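Local coordinates for protein dihydropteroate synthase (Burkholderia cenocepacia, PDB 2Y5J) that probably catalyses the condensation of para-aminobenzoate with 6-hydroxymethyl-7,8-dihydropterin diphosphate to give 7,8-dihydropteroate, a precursor of folate, at residues L100-Y105 against D119-I124. Numbering follows the deposited sequence.
Sequences LSIDTY and DLINDI
Two neighbouring parallel strands of a TIM barrel meet here, with Ser-101, Ile-102 and Asp-103 beside Leu-120, Ile-121 and Asn-122. Ile-102 bonds through both its backbone N and its O: N donates to Leu-120 O (2.8 Å), and O accepts from Asn-122 N (2.7 Å). Thr-104 N continues the ladder to Asn-122 O. At the N-terminal end, Leu-100 O takes Asp-119 N at 2.9 Å and, weakly, Leu-120 N. Leu-100 N returns a bond to Asp-119 OD2 (3.1 Å), which it reaches on the anti side of the carboxylate. Arg-15 forms a salt bridge with the same OD2, so this oxygen has two donors. The strands belong to one beta-alpha-beta unit, and helix 107-115 makes the crossover between them. Ile-102 and Ile-121 point to the helix side of the sheet, where Ile-102 also touches Ala-113. Their chains cross at a slant, Ile-102 CG1 lying 4.1 Å from Ile-121 CD1. Ser-101, Leu-120, Asp-103 and Asn-122 occupy the barrel-interior face. There Ser-101 OG lies 3.6 Å from Leu-120 CD2. Asp-103 OD1 and Asn-122 OD1 come within 4.0 Å without a hydrogen bond, the carboxylate and amide planes 77° apart. Beyond the C-terminal strand ends, where TIM-barrel enzymes carry their active sites, Tyr-105 CD2 packs on Ile-124 CD1 at 3.5 Å. Tyr-105 CG and Ile-124 CG1 each sit between backbone N and carbonyl carbon (chi1 56° and 62°). The methyl comes to the ring obliquely. A water donates to both Tyr-105 O and Asp-123 OD2. Asp-123 OD1 accepts from Trp-125 N, and OD2 also from Phe-127 N, which ties the carboxylate to the following loop.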
loop_
_atom_site.group_PDB
_atom_site.type_symbol
_atom_site.label_atom_id
_atom_site.label_comp_id
_atom_site.label_asym_id
_atom_site.label_seq_id
_atom_site.Cartn_x
_atom_site.Cartn_y
_atom_site.Cartn_z
ATOM N N LEU A 100 0.598 -12.002 -0.914
ATOM C CA LEU A 100 1.672 -11.629 -1.826
ATOM C C LEU A 100 1.134 -10.489 -2.677
ATOM O O LEU A 100 0.063 -10.605 -3.276
ATOM C CB LEU A 100 2.069 -12.781 -2.759
ATOM C CG LEU A 100 2.534 -14.155 -2.269
ATOM C CD1 LEU A 100 2.885 -15.016 -3.473
ATOM C CD2 LEU A 100 3.776 -14.021 -1.405
ATOM N N SER A 101 1.853 -9.375 -2.740
ATOM C CA SER A 101 1.258 -8.160 -3.296
ATOM C C SER A 101 2.104 -7.729 -4.483
ATOM O O SER A 101 3.325 -7.908 -4.468
ATOM C CB SER A 101 1.135 -7.085 -2.222
ATOM O OG SER A 101 1.196 -5.779 -2.757
ATOM N N ILE A 102 1.466 -7.176 -5.506
ATOM C CA ILE A 102 2.219 -6.773 -6.686
ATOM C C ILE A 102 2.212 -5.255 -6.867
ATOM O O ILE A 102 1.159 -4.643 -6.841
ATOM C CB ILE A 102 1.712 -7.457 -7.987
ATOM C CG1 ILE A 102 1.242 -8.888 -7.718
ATOM C CG2 ILE A 102 2.807 -7.432 -9.058
ATOM C CD1 ILE A 102 2.413 -9.829 -7.482
ATOM N N ASP A 103 3.386 -4.658 -7.038
ATOM C CA ASP A 103 3.498 -3.219 -7.228
ATOM C C ASP A 103 3.657 -2.995 -8.724
ATOM O O ASP A 103 4.771 -3.008 -9.250
ATOM C CB ASP A 103 4.704 -2.664 -6.446
ATOM C CG ASP A 103 4.745 -1.142 -6.375
ATOM O OD1 ASP A 103 3.687 -0.486 -6.184
ATOM O OD2 ASP A 103 5.889 -0.627 -6.434
ATOM N N THR A 104 2.532 -2.811 -9.413
ATOM C CA THR A 104 2.590 -2.621 -10.859
ATOM C C THR A 104 1.333 -1.849 -11.233
ATOM O O THR A 104 0.325 -1.945 -10.542
ATOM C CB THR A 104 2.649 -3.962 -11.646
ATOM O OG1 THR A 104 3.014 -3.697 -13.008
ATOM C CG2 THR A 104 1.273 -4.611 -11.675
ATOM N N TYR A 105 1.452 -1.093 -12.320
ATOM C CA TYR A 105 0.408 -0.317 -12.989
ATOM C C TYR A 105 0.139 -0.829 -14.417
ATOM O O TYR A 105 -0.873 -0.464 -15.020
ATOM C CB TYR A 105 0.772 1.171 -13.017
ATOM C CG TYR A 105 2.100 1.512 -13.662
ATOM C CD1 TYR A 105 2.196 1.755 -15.020
ATOM C CD2 TYR A 105 3.270 1.606 -12.908
ATOM C CE1 TYR A 105 3.418 2.025 -15.616
ATOM C CE2 TYR A 105 4.493 1.898 -13.492
ATOM C CZ TYR A 105 4.557 2.125 -14.846
ATOM O OH TYR A 105 5.754 2.433 -15.452
ATOM N N ASP A 119 -2.021 -12.166 -4.533
ATOM C CA ASP A 119 -3.220 -11.924 -3.741
ATOM C C ASP A 119 -3.780 -10.501 -3.730
ATOM O O ASP A 119 -4.916 -10.304 -3.281
ATOM C CB ASP A 119 -2.996 -12.381 -2.296
ATOM C CG ASP A 119 -2.581 -13.831 -2.228
ATOM O OD1 ASP A 119 -3.492 -14.680 -2.328
ATOM O OD2 ASP A 119 -1.380 -14.131 -2.064
ATOM N N LEU A 120 -2.968 -9.537 -4.172
ATOM C CA LEU A 120 -3.293 -8.117 -4.064
ATOM C C LEU A 120 -2.493 -7.295 -5.062
ATOM O O LEU A 120 -1.284 -7.488 -5.246
ATOM C CB LEU A 120 -2.947 -7.659 -2.646
ATOM C CG LEU A 120 -3.029 -6.259 -2.030
ATOM C CD1 LEU A 120 -2.359 -6.351 -0.649
ATOM C CD2 LEU A 120 -2.334 -5.143 -2.789
ATOM N N ILE A 121 -3.186 -6.365 -5.705
ATOM C CA ILE A 121 -2.532 -5.529 -6.693
ATOM C C ILE A 121 -2.398 -4.130 -6.112
ATOM O O ILE A 121 -3.374 -3.557 -5.657
ATOM C CB ILE A 121 -3.345 -5.393 -7.995
ATOM C CG1 ILE A 121 -3.554 -6.753 -8.666
ATOM C CG2 ILE A 121 -2.577 -4.516 -8.977
ATOM C CD1 ILE A 121 -2.282 -7.409 -9.198
ATOM N N ASN A 122 -1.185 -3.597 -6.169
ATOM C CA ASN A 122 -0.848 -2.265 -5.695
ATOM C C ASN A 122 -0.504 -1.322 -6.852
ATOM O O ASN A 122 0.513 -1.512 -7.538
ATOM C CB ASN A 122 0.389 -2.435 -4.818
ATOM C CG ASN A 122 0.398 -1.492 -3.659
ATOM O OD1 ASN A 122 0.514 -0.283 -3.823
ATOM N ND2 ASN A 122 0.182 -2.038 -2.481
ATOM N N ASP A 123 -1.379 -0.360 -7.131
ATOM C CA ASP A 123 -1.239 0.395 -8.370
ATOM C C ASP A 123 -1.225 1.907 -8.149
ATOM O O ASP A 123 -2.268 2.534 -7.897
ATOM C CB ASP A 123 -2.311 -0.048 -9.373
ATOM C CG ASP A 123 -2.373 0.791 -10.646
ATOM O OD1 ASP A 123 -1.363 1.316 -11.175
ATOM O OD2 ASP A 123 -3.506 0.915 -11.165
ATOM N N ILE A 124 -0.020 2.451 -8.288
ATOM C CA ILE A 124 0.275 3.886 -8.196
ATOM C C ILE A 124 -0.658 4.671 -9.111
ATOM O O ILE A 124 -1.071 5.794 -8.806
ATOM C CB ILE A 124 1.745 4.190 -8.575
ATOM C CG1 ILE A 124 2.044 3.791 -10.023
ATOM C CG2 ILE A 124 2.719 3.387 -7.687
ATOM C CD1 ILE A 124 3.474 4.122 -10.444
HETATM O O HOH W 1 -3.146 1.288 -13.971
#